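PDB 4O6K: interleukin 22 from Danio rerio, which probably acts as a secreted cytokine of the IL-10 family, signalling through cell-surface receptors as its human counterpart does. Local coordinates for residues A2-L7 and H84-E89; N14-M19 and R77-G82; R32-F37 and I127-T132; I50-L55 and H135-S140. One frame throughout, in Å; residues are numbered along the deposited sequence. Where two conformers were deposited one is given.

Contact 1. Residues A2-L7 and H84-E89; sequences ARPTPL and HRVEQE
E89 stretches out beside P4, and its OE1 accepts a hydrogen bond of 2.6 Å from a water oxygen that in turn accepts one of 3.0 Å from T5 N. The water thus ties the carboxylate of helix 76-93 to the backbone of the N-terminal arm. With CG anti to the backbone N (chi1 -178°) and the chain extended beyond it, E89 brings its carboxylate alongside the proline: E89 OE1 lies 3.7 Å from P4 CA.

One turn back on the helix, V86 supplies the apolar half, each methyl meeting a different proline. CG1 is 3.9 Å from P4 CG, the two side chains crossing at about a right angle. CG2 takes P6, whose CB comes to 3.8 Å from it as the two groups slide past each other in opposite directions. L7 adds a looser touch, its CD1 4.3 Å from V86 CG1. A short 3-10 turn, closed by the 2.9 Å bond from L7 N to P4 O, curls the arm so that all three residues can meet this one valine.

The arm leads into helix 10-24, and P6 O accepts hydrogen bonds from T12 OG1 and Y134 OH. L7 packs on Y134 and L137, and V86 on L55, so the arm sits against helices 76-93, 47-62 and 130-140 just before helix 10-24 begins.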
loop_
_atom_site.group_PDB
_atom_site.type_symbol
_atom_site.label_atom_id
_atom_site.label_comp_id
_atom_site.label_asym_id
_atom_site.label_seq_id
_atom_site.Cartn_x
_atom_site.Cartn_y
_atom_site.Cartn_z
ATOM N N ALA A 2 -14.153 1.660 6.574
ATOM C CA ALA A 2 -13.692 2.281 5.333
ATOM C C ALA A 2 -14.820 2.069 4.340
ATOM O O ALA A 2 -15.837 1.498 4.712
ATOM C CB ALA A 2 -12.402 1.667 4.845
ATOM N N ARG A 3 -14.655 2.513 3.095
ATOM C CA ARG A 3 -15.687 2.249 2.092
ATOM C C ARG A 3 -15.474 0.873 1.430
ATOM O O ARG A 3 -16.413 0.077 1.395
ATOM C CB ARG A 3 -15.791 3.374 1.034
ATOM C CG ARG A 3 -14.538 4.184 0.727
ATOM C CD ARG A 3 -14.858 5.417 -0.113
ATOM N NE ARG A 3 -15.235 6.565 0.709
ATOM C CZ ARG A 3 -14.512 7.674 0.824
ATOM N NH1 ARG A 3 -13.371 7.800 0.160
ATOM N NH2 ARG A 3 -14.935 8.664 1.599
ATOM N N PRO A 4 -14.266 0.582 0.889
ATOM C CA PRO A 4 -14.156 -0.744 0.280
ATOM C C PRO A 4 -14.190 -1.816 1.358
ATOM O O PRO A 4 -13.346 -1.812 2.252
ATOM C CB PRO A 4 -12.787 -0.715 -0.412
ATOM C CG PRO A 4 -12.412 0.723 -0.482
ATOM C CD PRO A 4 -12.982 1.298 0.772
ATOM N N THR A 5 -15.159 -2.717 1.265
ATOM C CA THR A 5 -15.412 -3.714 2.303
ATOM C C THR A 5 -14.222 -4.603 2.732
ATOM O O THR A 5 -14.176 -5.024 3.888
ATOM C CB THR A 5 -16.587 -4.614 1.886
ATOM O OG1 THR A 5 -16.246 -5.349 0.705
ATOM C CG2 THR A 5 -17.806 -3.754 1.599
ATOM N N PRO A 6 -13.268 -4.907 1.822
ATOM C CA PRO A 6 -12.130 -5.696 2.319
ATOM C C PRO A 6 -11.305 -4.987 3.393
ATOM O O PRO A 6 -10.593 -5.647 4.150
ATOM C CB PRO A 6 -11.285 -5.919 1.061
ATOM C CG PRO A 6 -12.253 -5.850 -0.050
ATOM C CD PRO A 6 -13.231 -4.793 0.351
ATOM N N LEU A 7 -11.402 -3.663 3.463
ATOM C CA LEU A 7 -10.718 -2.904 4.505
ATOM C C LEU A 7 -11.331 -3.190 5.874
ATOM O O LEU A 7 -10.741 -2.873 6.908
ATOM C CB LEU A 7 -10.763 -1.406 4.193
ATOM C CG LEU A 7 -9.680 -0.905 3.232
ATOM C CD1 LEU A 7 -10.037 0.434 2.621
ATOM C CD2 LEU A 7 -8.363 -0.787 3.974
ATOM N N HIS A 84 -6.023 -5.283 -5.156
ATOM C CA HIS A 84 -6.438 -4.838 -6.482
ATOM C C HIS A 84 -7.916 -4.463 -6.497
ATOM O O HIS A 84 -8.299 -3.443 -7.070
ATOM C CB HIS A 84 -6.165 -5.917 -7.530
ATOM C CG HIS A 84 -6.658 -5.562 -8.898
ATOM N ND1 HIS A 84 -6.201 -4.461 -9.592
ATOM C CD2 HIS A 84 -7.576 -6.155 -9.698
ATOM C CE1 HIS A 84 -6.812 -4.395 -10.761
ATOM N NE2 HIS A 84 -7.652 -5.410 -10.851
ATOM N N ARG A 85 -8.739 -5.296 -5.866
ATOM C CA ARG A 85 -10.171 -5.039 -5.765
ATOM C C ARG A 85 -10.445 -3.719 -5.051
ATOM O O ARG A 85 -11.295 -2.939 -5.476
ATOM C CB ARG A 85 -10.874 -6.190 -5.043
ATOM C CG ARG A 85 -10.869 -7.499 -5.818
ATOM C CD ARG A 85 -11.708 -8.561 -5.128
ATOM N NE ARG A 85 -11.656 -9.839 -5.831
ATOM C CZ ARG A 85 -10.867 -10.851 -5.484
ATOM N NH1 ARG A 85 -10.064 -10.742 -4.435
ATOM N NH2 ARG A 85 -10.885 -11.977 -6.186
ATOM N N VAL A 86 -9.723 -3.481 -3.960
ATOM C CA VAL A 86 -9.825 -2.226 -3.223
ATOM C C VAL A 86 -9.452 -1.036 -4.106
ATOM O O VAL A 86 -10.193 -0.055 -4.188
ATOM C CB VAL A 86 -8.922 -2.231 -1.974
ATOM C CG1 VAL A 86 -8.908 -0.858 -1.317
ATOM C CG2 VAL A 86 -9.381 -3.300 -0.991
ATOM N N GLU A 87 -8.298 -1.137 -4.757
ATOM C CA GLU A 87 -7.799 -0.088 -5.641
ATOM C C GLU A 87 -8.788 0.238 -6.758
ATOM O O GLU A 87 -9.022 1.407 -7.066
ATOM C CB GLU A 87 -6.445 -0.498 -6.231
ATOM C CG GLU A 87 -5.681 0.623 -6.926
ATOM C CD GLU A 87 -6.155 0.866 -8.347
ATOM O OE1 GLU A 87 -6.455 -0.125 -9.046
ATOM O OE2 GLU A 87 -6.230 2.042 -8.762
ATOM N N GLN A 88 -9.361 -0.796 -7.364
ATOM C CA GLN A 88 -10.310 -0.612 -8.457
ATOM C C GLN A 88 -11.557 0.150 -8.014
ATOM O O GLN A 88 -12.032 1.036 -8.726
ATOM C CB GLN A 88 -10.701 -1.963 -9.058
ATOM C CG GLN A 88 -9.634 -2.549 -9.968
ATOM C CD GLN A 88 -9.298 -1.629 -11.130
ATOM O OE1 GLN A 88 -8.193 -1.093 -11.215
ATOM N NE2 GLN A 88 -10.255 -1.442 -12.030
ATOM N N GLU A 89 -12.088 -0.198 -6.847
ATOM C CA GLU A 89 -13.263 0.493 -6.322
ATOM C C GLU A 89 -12.948 1.944 -5.972
ATOM O O GLU A 89 -13.738 2.845 -6.263
ATOM C CB GLU A 89 -13.814 -0.215 -5.086
ATOM C CG GLU A 89 -15.070 0.446 -4.530
ATOM C CD GLU A 89 -15.748 -0.379 -3.456
ATOM O OE1 GLU A 89 -15.272 -1.497 -3.170
ATOM O OE2 GLU A 89 -16.764 0.093 -2.900
HETATM O O HOH W 1 -16.616 -2.783 -1.384
#

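Contact 2. Residues N14-M19 and R77-G82; sequences NDLAAM and RNVREG
V79 is directed from helix 76-93 toward helix 10-24, and its two methyls part company there. CG1, anti to the backbone N (chi1 170°), comes to 3.6 Å from L16 CD2, the leucine side chain slanting across the valine. M19 SD stands farther off, 4.3 Å from the same CG1. The other methyl, CG2, lies 3.8 Å from D15 CB, so the aspartate gives its aliphatic base to the packing and keeps its carboxylate for the polar margin.

There D15 faces N78 with the carboxylate and amide planes turned 89° apart. The gap between D15 OD2 and N78 ND2 is 4.2 Å, and a water spans it: its oxygen donates to D15 OD2 at 2.5 Å, a length probably a little too short to be exact, and accepts a weak bond of 3.3 Å from N78 ND2.

Behind this layer L16 continues onto T130 and Y134 of helix 130-140, and M19 onto L63 and Y73. The two short helix segments run in largely opposing directions, 127° apart and 10.3 Å at closest approach, a steeply inclined pairing through one valine that belongs to the all-helical bundle of an IL-10-family cytokine.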
loop_
_atom_site.group_PDB
_atom_site.type_symbol
_atom_site.label_atom_id
_atom_site.label_comp_id
_atom_site.label_asym_id
_atom_site.label_seq_id
_atom_site.Cartn_x
_atom_site.Cartn_y
_atom_site.Cartn_z
ATOM N N ASN A 14 -4.764 -9.580 9.052
ATOM C CA ASN A 14 -3.879 -10.647 9.507
ATOM C C ASN A 14 -2.830 -11.024 8.469
ATOM O O ASN A 14 -1.651 -11.174 8.793
ATOM C CB ASN A 14 -4.686 -11.886 9.889
ATOM C CG ASN A 14 -3.803 -13.048 10.296
ATOM O OD1 ASN A 14 -3.170 -13.023 11.352
ATOM N ND2 ASN A 14 -3.760 -14.079 9.461
ATOM N N ASP A 15 -3.269 -11.185 7.224
ATOM C CA ASP A 15 -2.369 -11.513 6.124
ATOM C C ASP A 15 -1.296 -10.443 5.950
ATOM O O ASP A 15 -0.131 -10.754 5.709
ATOM C CB ASP A 15 -3.153 -11.682 4.821
ATOM C CG ASP A 15 -3.891 -13.004 4.750
ATOM O OD1 ASP A 15 -3.582 -13.903 5.561
ATOM O OD2 ASP A 15 -4.777 -13.146 3.881
ATOM N N LEU A 16 -1.702 -9.183 6.069
ATOM C CA LEU A 16 -0.776 -8.062 5.959
ATOM C C LEU A 16 0.210 -8.032 7.120
ATOM O O LEU A 16 1.389 -7.726 6.937
ATOM C CB LEU A 16 -1.545 -6.745 5.882
ATOM C CG LEU A 16 -2.322 -6.558 4.580
ATOM C CD1 LEU A 16 -3.228 -5.356 4.669
ATOM C CD2 LEU A 16 -1.362 -6.417 3.412
ATOM N N ALA A 17 -0.282 -8.341 8.315
ATOM C CA ALA A 17 0.571 -8.448 9.493
ATOM C C ALA A 17 1.566 -9.591 9.322
ATOM O O ALA A 17 2.732 -9.476 9.702
ATOM C CB ALA A 17 -0.266 -8.651 10.743
ATOM N N ALA A 18 1.072 -10.703 8.824
ATOM C CA ALA A 18 1.895 -11.842 8.493
ATOM C C ALA A 18 3.001 -11.414 7.506
ATOM O O ALA A 18 4.128 -11.691 7.722
ATOM C CB ALA A 18 1.049 -12.991 7.966
ATOM N N MET A 19 2.635 -10.705 6.457
ATOM C CA MET A 19 3.600 -10.249 5.497
ATOM C C MET A 19 4.678 -9.400 6.141
ATOM O O MET A 19 5.801 -9.607 5.884
ATOM C CB MET A 19 2.979 -9.455 4.358
ATOM C CG MET A 19 2.389 -10.248 3.245
ATOM S SD MET A 19 2.118 -9.110 1.914
ATOM C CE MET A 19 3.356 -9.666 0.869
ATOM N N ARG A 77 -0.199 -13.545 -2.990
ATOM C CA ARG A 77 -1.100 -13.657 -4.132
ATOM C C ARG A 77 -2.516 -13.243 -3.748
ATOM O O ARG A 77 -3.158 -12.467 -4.457
ATOM C CB ARG A 77 -1.080 -15.081 -4.692
ATOM C CG ARG A 77 -2.048 -15.314 -5.840
ATOM C CD ARG A 77 -2.189 -16.801 -6.126
ATOM N NE ARG A 77 -2.857 -17.512 -5.041
ATOM C CZ ARG A 77 -4.169 -17.707 -4.961
ATOM N NH1 ARG A 77 -4.970 -17.238 -5.908
ATOM N NH2 ARG A 77 -4.679 -18.370 -3.933
ATOM N N ASN A 78 -2.997 -13.763 -2.625
ATOM C CA ASN A 78 -4.331 -13.431 -2.144
ATOM C C ASN A 78 -4.422 -11.980 -1.687
ATOM O O ASN A 78 -5.438 -11.318 -1.894
ATOM C CB ASN A 78 -4.733 -14.363 -1.001
ATOM C CG ASN A 78 -6.233 -14.412 -0.788
ATOM O OD1 ASN A 78 -6.956 -15.063 -1.540
ATOM N ND2 ASN A 78 -6.706 -13.720 0.243
ATOM N N VAL A 79 -3.355 -11.494 -1.058
ATOM C CA VAL A 79 -3.275 -10.093 -0.657
ATOM C C VAL A 79 -3.365 -9.156 -1.859
ATOM O O VAL A 79 -4.183 -8.236 -1.873
ATOM C CB VAL A 79 -1.973 -9.803 0.114
ATOM C CG1 VAL A 79 -1.795 -8.306 0.319
ATOM C CG2 VAL A 79 -1.976 -10.534 1.447
ATOM N N ARG A 80 -2.533 -9.405 -2.869
ATOM C CA ARG A 80 -2.505 -8.578 -4.073
ATOM C C ARG A 80 -3.864 -8.518 -4.763
ATOM O O ARG A 80 -4.313 -7.446 -5.172
ATOM C CB ARG A 80 -1.448 -9.091 -5.054
ATOM C CG ARG A 80 -1.316 -8.236 -6.309
ATOM C CD ARG A 80 -0.380 -8.854 -7.341
ATOM N NE ARG A 80 -0.843 -10.155 -7.818
ATOM C CZ ARG A 80 -0.334 -11.317 -7.422
ATOM N NH1 ARG A 80 0.661 -11.342 -6.547
ATOM N NH2 ARG A 80 -0.816 -12.453 -7.906
ATOM N N GLU A 81 -4.513 -9.669 -4.889
ATOM C CA GLU A 81 -5.823 -9.742 -5.529
ATOM C C GLU A 81 -6.858 -8.962 -4.727
ATOM O O GLU A 81 -7.703 -8.269 -5.296
ATOM C CB GLU A 81 -6.262 -11.198 -5.700
ATOM C CG GLU A 81 -5.454 -11.961 -6.738
ATOM C CD GLU A 81 -5.820 -13.430 -6.804
ATOM O OE1 GLU A 81 -6.950 -13.781 -6.402
ATOM O OE2 GLU A 81 -4.981 -14.232 -7.264
ATOM N N GLY A 82 -6.790 -9.083 -3.406
ATOM C CA GLY A 82 -7.652 -8.318 -2.524
ATOM C C GLY A 82 -7.385 -6.828 -2.634
ATOM O O GLY A 82 -8.316 -6.027 -2.703
HETATM O O HOH W 2 -6.776 -11.947 3.065
#

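Contact 3. Residues R32-F37 and I127-T132; sequences RLLPYF and IGETNT
E129 grips two successive backbone N-H groups with one carboxylate. L33 N donates to E129 OE2 at 2.7 Å with an N-H...O angle of 164°. L34 N lies 2.5 Å from E129 OE1, equally straight but shorter than such a bond should be, so the exact length is doubtful. Each oxygen uses its syn lone pair, on the side facing its partner oxygen, so the two bonds form a fork that should fix the rotation of the carboxylate. Exchanging E129 for an alanine would probably leave the N-H groups of L33 and L34 without these acceptors and free the loop to shift.

Next to the fork, R32 folds back on its own loop. The bend at chi3 (-68°) turns NE back toward the loop, and R32 NE donates to L34 O at 2.7 Å, the oxygen nearly in the guanidinium plane. R32 NH2 makes a weak hydrogen bond to P35 O. R32 NE is 5.1 Å from E129 OE1, near enough perhaps to help stabilise the negative charge.

The loop 32-37 belongs to the long connection after the first helix, the AB loop of IL-10-family cytokines, here strapped to the junction of helices 119-128 and 130-140. In human IL-22 the AB loop and the last helix contribute to receptor binding, and they probably do so here.

Farther out, L34 slides past E129, its CD1 3.9 Å from E129 CB, and then meets T132 CB at 4.0 Å. L33 turns to F107 and Y111 of helix 102-117, while T132 CG2 rests 4.1 Å from R32 NH2.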
loop_
_atom_site.group_PDB
_atom_site.type_symbol
_atom_site.label_atom_id
_atom_site.label_comp_id
_atom_site.label_asym_id
_atom_site.label_seq_id
_atom_site.Cartn_x
_atom_site.Cartn_y
_atom_site.Cartn_z
ATOM N N ARG A 32 11.769 4.749 6.137
ATOM C CA ARG A 32 10.569 4.257 5.472
ATOM C C ARG A 32 10.492 4.653 4.000
ATOM O O ARG A 32 11.051 5.670 3.586
ATOM C CB ARG A 32 9.330 4.757 6.214
ATOM C CG ARG A 32 9.280 6.266 6.384
ATOM C CD ARG A 32 8.088 6.674 7.231
ATOM N NE ARG A 32 6.822 6.416 6.554
ATOM C CZ ARG A 32 5.681 6.153 7.181
ATOM N NH1 ARG A 32 5.648 6.107 8.507
ATOM N NH2 ARG A 32 4.575 5.932 6.484
ATOM N N LEU A 33 9.792 3.838 3.217
ATOM C CA LEU A 33 9.576 4.113 1.800
ATOM C C LEU A 33 8.249 4.834 1.578
ATOM O O LEU A 33 8.161 5.745 0.755
ATOM C CB LEU A 33 9.628 2.818 0.987
ATOM C CG LEU A 33 10.970 2.084 1.022
ATOM C CD1 LEU A 33 10.906 0.788 0.231
ATOM C CD2 LEU A 33 12.085 2.981 0.501
ATOM N N LEU A 34 7.217 4.414 2.307
ATOM C CA LEU A 34 5.928 5.099 2.271
ATOM C C LEU A 34 6.054 6.510 2.814
ATOM O O LEU A 34 6.697 6.724 3.842
ATOM C CB LEU A 34 4.875 4.348 3.090
ATOM C CG LEU A 34 4.101 3.168 2.509
ATOM C CD1 LEU A 34 3.120 2.662 3.552
ATOM C CD2 LEU A 34 3.369 3.571 1.241
ATOM N N PRO A 35 5.452 7.484 2.118
ATOM C CA PRO A 35 5.325 8.817 2.708
ATOM C C PRO A 35 4.529 8.736 4.005
ATOM O O PRO A 35 3.548 7.994 4.070
ATOM C CB PRO A 35 4.569 9.611 1.640
ATOM C CG PRO A 35 4.849 8.891 0.364
ATOM C CD PRO A 35 4.966 7.439 0.729
ATOM N N TYR A 36 4.942 9.484 5.021
ATOM C CA TYR A 36 4.268 9.431 6.310
ATOM C C TYR A 36 3.017 10.298 6.323
ATOM O O TYR A 36 3.069 11.490 6.017
ATOM C CB TYR A 36 5.220 9.863 7.428
ATOM C CG TYR A 36 4.540 10.072 8.764
ATOM C CD1 TYR A 36 4.102 8.993 9.520
ATOM C CD2 TYR A 36 4.343 11.351 9.269
ATOM C CE1 TYR A 36 3.481 9.183 10.742
ATOM C CE2 TYR A 36 3.724 11.551 10.488
ATOM C CZ TYR A 36 3.295 10.463 11.219
ATOM O OH TYR A 36 2.679 10.659 12.434
ATOM N N PHE A 37 1.892 9.687 6.677
ATOM C CA PHE A 37 0.643 10.416 6.846
ATOM C C PHE A 37 0.289 10.497 8.324
ATOM O O PHE A 37 0.054 9.476 8.970
ATOM C CB PHE A 37 -0.495 9.746 6.073
ATOM C CG PHE A 37 -0.526 10.089 4.610
ATOM C CD1 PHE A 37 0.379 9.521 3.729
ATOM C CD2 PHE A 37 -1.470 10.978 4.116
ATOM C CE1 PHE A 37 0.347 9.835 2.382
ATOM C CE2 PHE A 37 -1.507 11.295 2.771
ATOM C CZ PHE A 37 -0.598 10.723 1.903
ATOM N N ILE A 127 7.095 -4.156 1.010
ATOM C CA ILE A 127 6.143 -5.196 1.394
ATOM C C ILE A 127 5.786 -5.094 2.875
ATOM O O ILE A 127 4.617 -5.198 3.254
ATOM C CB ILE A 127 6.702 -6.605 1.087
ATOM C CG1 ILE A 127 6.504 -6.942 -0.392
ATOM C CG2 ILE A 127 6.017 -7.662 1.934
ATOM C CD1 ILE A 127 7.287 -8.149 -0.853
ATOM N N GLY A 128 6.798 -4.867 3.705
ATOM C CA GLY A 128 6.597 -4.711 5.133
ATOM C C GLY A 128 5.802 -3.468 5.483
ATOM O O GLY A 128 5.243 -3.364 6.576
ATOM N N GLU A 129 5.752 -2.518 4.555
ATOM C CA GLU A 129 5.039 -1.267 4.779
ATOM C C GLU A 129 3.602 -1.307 4.261
ATOM O O GLU A 129 2.853 -0.348 4.434
ATOM C CB GLU A 129 5.794 -0.111 4.119
ATOM C CG GLU A 129 7.194 0.110 4.671
ATOM C CD GLU A 129 7.862 1.341 4.092
ATOM O OE1 GLU A 129 7.140 2.260 3.654
ATOM O OE2 GLU A 129 9.109 1.394 4.074
ATOM N N THR A 130 3.219 -2.418 3.639
ATOM C CA THR A 130 1.882 -2.550 3.062
ATOM C C THR A 130 0.789 -2.418 4.121
ATOM O O THR A 130 -0.255 -1.812 3.877
ATOM C CB THR A 130 1.707 -3.897 2.334
ATOM O OG1 THR A 130 2.853 -4.154 1.513
ATOM C CG2 THR A 130 0.462 -3.874 1.464
ATOM N N ASN A 131 1.043 -2.992 5.293
ATOM C CA ASN A 131 0.114 -2.920 6.414
ATOM C C ASN A 131 -0.172 -1.468 6.793
ATOM O O ASN A 131 -1.313 -1.107 7.085
ATOM C CB ASN A 131 0.677 -3.687 7.614
ATOM C CG ASN A 131 -0.361 -3.942 8.697
ATOM O OD1 ASN A 131 -0.071 -4.586 9.703
ATOM N ND2 ASN A 131 -1.581 -3.462 8.482
ATOM N N THR A 132 0.872 -0.646 6.792
ATOM C CA THR A 132 0.752 0.775 7.107
ATOM C C THR A 132 -0.080 1.519 6.057
ATOM O O THR A 132 -0.886 2.390 6.389
ATOM C CB THR A 132 2.142 1.438 7.223
ATOM O OG1 THR A 132 2.879 0.817 8.284
ATOM C CG2 THR A 132 2.014 2.930 7.507
#

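Contact 4. Residues I50-L55 and H135-S140; sequences INARIL and HYLFES
L137 drives its two methyls against helix 47-62, in an antiparallel helix pairing inside the IL-10-family bundle. The short axes run 148° apart and come within 9.6 Å. CD2 lies 3.7 Å from N51 CB and equally near the backbone N of A52. The other branch reaches a turn farther along the helix: L137 CD1 is 3.7 Å from L55 CD2, the two leucines crossing at about a right angle.

On the other flank N51, its CG anti to the carbonyl carbon, sets its amide against Y136. OD1 sits at the edge of the tyrosine ring, near its plane and 3.6 Å from CD2, with the amide and ring planes 51° apart; ND2 and CG pack close to Y136 CB. The amide has a second partner, for N51 ND2 donates to S47 O. An alanine in place of N51 would keep CB against L137 but would probably open a gap beside Y136 and leave S47 O without this donor.

Y136 OH has R32 NH2 as its hydrogen-bond partner, and the ring of F37 meets the tyrosine ring at about 55° and also touches N51. L83 and E87 of helix 76-93 pack on L55, and L42 of helix 39-42 covers Y136 and S140. S140 OG, 4.2 Å from N51 ND2, donates at 2.7 Å to Y136 O from above the carbonyl plane, on the face opposite to S140 N.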
loop_
_atom_site.group_PDB
_atom_site.type_symbol
_atom_site.label_atom_id
_atom_site.label_comp_id
_atom_site.label_asym_id
_atom_site.label_seq_id
_atom_site.Cartn_x
_atom_site.Cartn_y
_atom_site.Cartn_z
ATOM N N ILE A 50 -5.001 9.733 -2.857
ATOM C CA ILE A 50 -3.543 9.792 -2.927
ATOM C C ILE A 50 -2.938 8.438 -2.570
ATOM O O ILE A 50 -2.093 7.914 -3.295
ATOM C CB ILE A 50 -2.962 10.871 -1.992
ATOM C CG1 ILE A 50 -3.249 12.269 -2.541
ATOM C CG2 ILE A 50 -1.462 10.688 -1.838
ATOM C CD1 ILE A 50 -2.955 13.382 -1.559
ATOM N N ASN A 51 -3.388 7.869 -1.457
ATOM C CA ASN A 51 -2.902 6.568 -1.023
ATOM C C ASN A 51 -3.389 5.452 -1.941
ATOM O O ASN A 51 -2.722 4.431 -2.099
ATOM C CB ASN A 51 -3.331 6.288 0.419
ATOM C CG ASN A 51 -2.518 7.072 1.432
ATOM O OD1 ASN A 51 -1.324 6.827 1.608
ATOM N ND2 ASN A 51 -3.162 8.017 2.105
ATOM N N ALA A 52 -4.556 5.655 -2.546
ATOM C CA ALA A 52 -5.105 4.694 -3.494
ATOM C C ALA A 52 -4.237 4.596 -4.741
ATOM O O ALA A 52 -4.152 3.543 -5.373
ATOM C CB ALA A 52 -6.527 5.076 -3.872
ATOM N N ARG A 53 -3.592 5.703 -5.091
ATOM C CA ARG A 53 -2.730 5.736 -6.261
ATOM C C ARG A 53 -1.426 5.014 -5.937
ATOM O O ARG A 53 -0.836 4.350 -6.792
ATOM C CB ARG A 53 -2.459 7.177 -6.695
ATOM C CG ARG A 53 -2.062 7.296 -8.149
ATOM C CD ARG A 53 -3.273 6.905 -8.984
ATOM N NE ARG A 53 -2.970 6.591 -10.374
ATOM C CZ ARG A 53 -3.838 6.753 -11.367
ATOM N NH1 ARG A 53 -5.053 7.219 -11.113
ATOM N NH2 ARG A 53 -3.498 6.444 -12.612
ATOM N N ILE A 54 -0.979 5.168 -4.695
ATOM C CA ILE A 54 0.184 4.447 -4.190
ATOM C C ILE A 54 -0.114 2.950 -4.118
ATOM O O ILE A 54 0.747 2.116 -4.409
ATOM C CB ILE A 54 0.602 4.967 -2.796
ATOM C CG1 ILE A 54 1.076 6.420 -2.891
ATOM C CG2 ILE A 54 1.693 4.096 -2.194
ATOM C CD1 ILE A 54 1.411 7.044 -1.549
ATOM N N LEU A 55 -1.349 2.620 -3.748
ATOM C CA LEU A 55 -1.801 1.233 -3.692
ATOM C C LEU A 55 -1.713 0.605 -5.078
ATOM O O LEU A 55 -1.322 -0.554 -5.225
ATOM C CB LEU A 55 -3.230 1.146 -3.156
ATOM C CG LEU A 55 -3.803 -0.269 -3.059
ATOM C CD1 LEU A 55 -2.936 -1.135 -2.158
ATOM C CD2 LEU A 55 -5.239 -0.238 -2.561
ATOM N N HIS A 135 -3.659 0.882 6.593
ATOM C CA HIS A 135 -4.103 1.722 7.697
ATOM C C HIS A 135 -4.442 3.136 7.229
ATOM O O HIS A 135 -5.435 3.721 7.665
ATOM C CB HIS A 135 -3.019 1.756 8.778
ATOM C CG HIS A 135 -3.007 3.010 9.595
ATOM N ND1 HIS A 135 -4.105 3.460 10.294
ATOM C CD2 HIS A 135 -2.020 3.908 9.825
ATOM C CE1 HIS A 135 -3.797 4.584 10.917
ATOM N NE2 HIS A 135 -2.537 4.878 10.648
ATOM N N TYR A 136 -3.611 3.679 6.345
ATOM C CA TYR A 136 -3.855 4.994 5.760
ATOM C C TYR A 136 -5.170 5.009 4.990
ATOM O O TYR A 136 -5.976 5.931 5.127
ATOM C CB TYR A 136 -2.700 5.399 4.843
ATOM C CG TYR A 136 -1.414 5.711 5.577
ATOM C CD1 TYR A 136 -1.381 5.787 6.964
ATOM C CD2 TYR A 136 -0.233 5.930 4.881
ATOM C CE1 TYR A 136 -0.209 6.072 7.637
ATOM C CE2 TYR A 136 0.945 6.215 5.545
ATOM C CZ TYR A 136 0.951 6.285 6.922
ATOM O OH TYR A 136 2.120 6.568 7.587
ATOM N N LEU A 137 -5.371 3.980 4.175
ATOM C CA LEU A 137 -6.601 3.817 3.410
ATOM C C LEU A 137 -7.806 3.673 4.331
ATOM O O LEU A 137 -8.836 4.308 4.119
ATOM C CB LEU A 137 -6.495 2.604 2.485
ATOM C CG LEU A 137 -5.465 2.741 1.364
ATOM C CD1 LEU A 137 -5.177 1.392 0.729
ATOM C CD2 LEU A 137 -5.952 3.734 0.322
ATOM N N PHE A 138 -7.670 2.828 5.348
ATOM C CA PHE A 138 -8.741 2.593 6.313
ATOM C C PHE A 138 -9.260 3.897 6.915
ATOM O O PHE A 138 -10.465 4.120 6.980
ATOM C CB PHE A 138 -8.255 1.660 7.428
ATOM C CG PHE A 138 -9.337 1.223 8.381
ATOM C CD1 PHE A 138 -9.690 2.013 9.465
ATOM C CD2 PHE A 138 -9.993 0.018 8.197
ATOM C CE1 PHE A 138 -10.677 1.610 10.344
ATOM C CE2 PHE A 138 -10.982 -0.388 9.073
ATOM C CZ PHE A 138 -11.323 0.409 10.147
ATOM N N GLU A 139 -8.346 4.757 7.350
ATOM C CA GLU A 139 -8.730 5.990 8.027
ATOM C C GLU A 139 -9.169 7.096 7.066
ATOM O O GLU A 139 -10.148 7.793 7.326
ATOM C CB GLU A 139 -7.583 6.485 8.910
ATOM C CG GLU A 139 -7.203 5.491 9.995
ATOM C CD GLU A 139 -6.598 6.149 11.216
ATOM O OE1 GLU A 139 -6.353 7.373 11.178
ATOM O OE2 GLU A 139 -6.376 5.441 12.220
ATOM N N SER A 140 -8.456 7.250 5.956
ATOM C CA SER A 140 -8.726 8.349 5.035
ATOM C C SER A 140 -9.916 8.086 4.112
ATOM O O SER A 140 -10.566 9.028 3.649
ATOM C CB SER A 140 -7.485 8.648 4.193
ATOM O OG SER A 140 -7.174 7.571 3.324
#

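How the contacts relate
Contacts 1 and 2 share helix 76-93 and lie 13 Å apart between centres, their segments adjoining along the chain, with contact 2 nested in the loop that contact 1 closes. Contacts 3 and 4 have centres 10 Å apart and share the last helix of the chain. Both cross contacts 1 and 2 in sequence, so early and late parts of the chain are interleaved. Touches join the pairs: L16 CD2 of contact 2 lies 3.7 Å from T130 CG2 of contact 3, and L7 O of contact 1 lies 3.3 Å from F138 CD2 of contact 4. Together the set knits the N-terminal arm, the 32-37 loop and five helices into one compact cytokine domain.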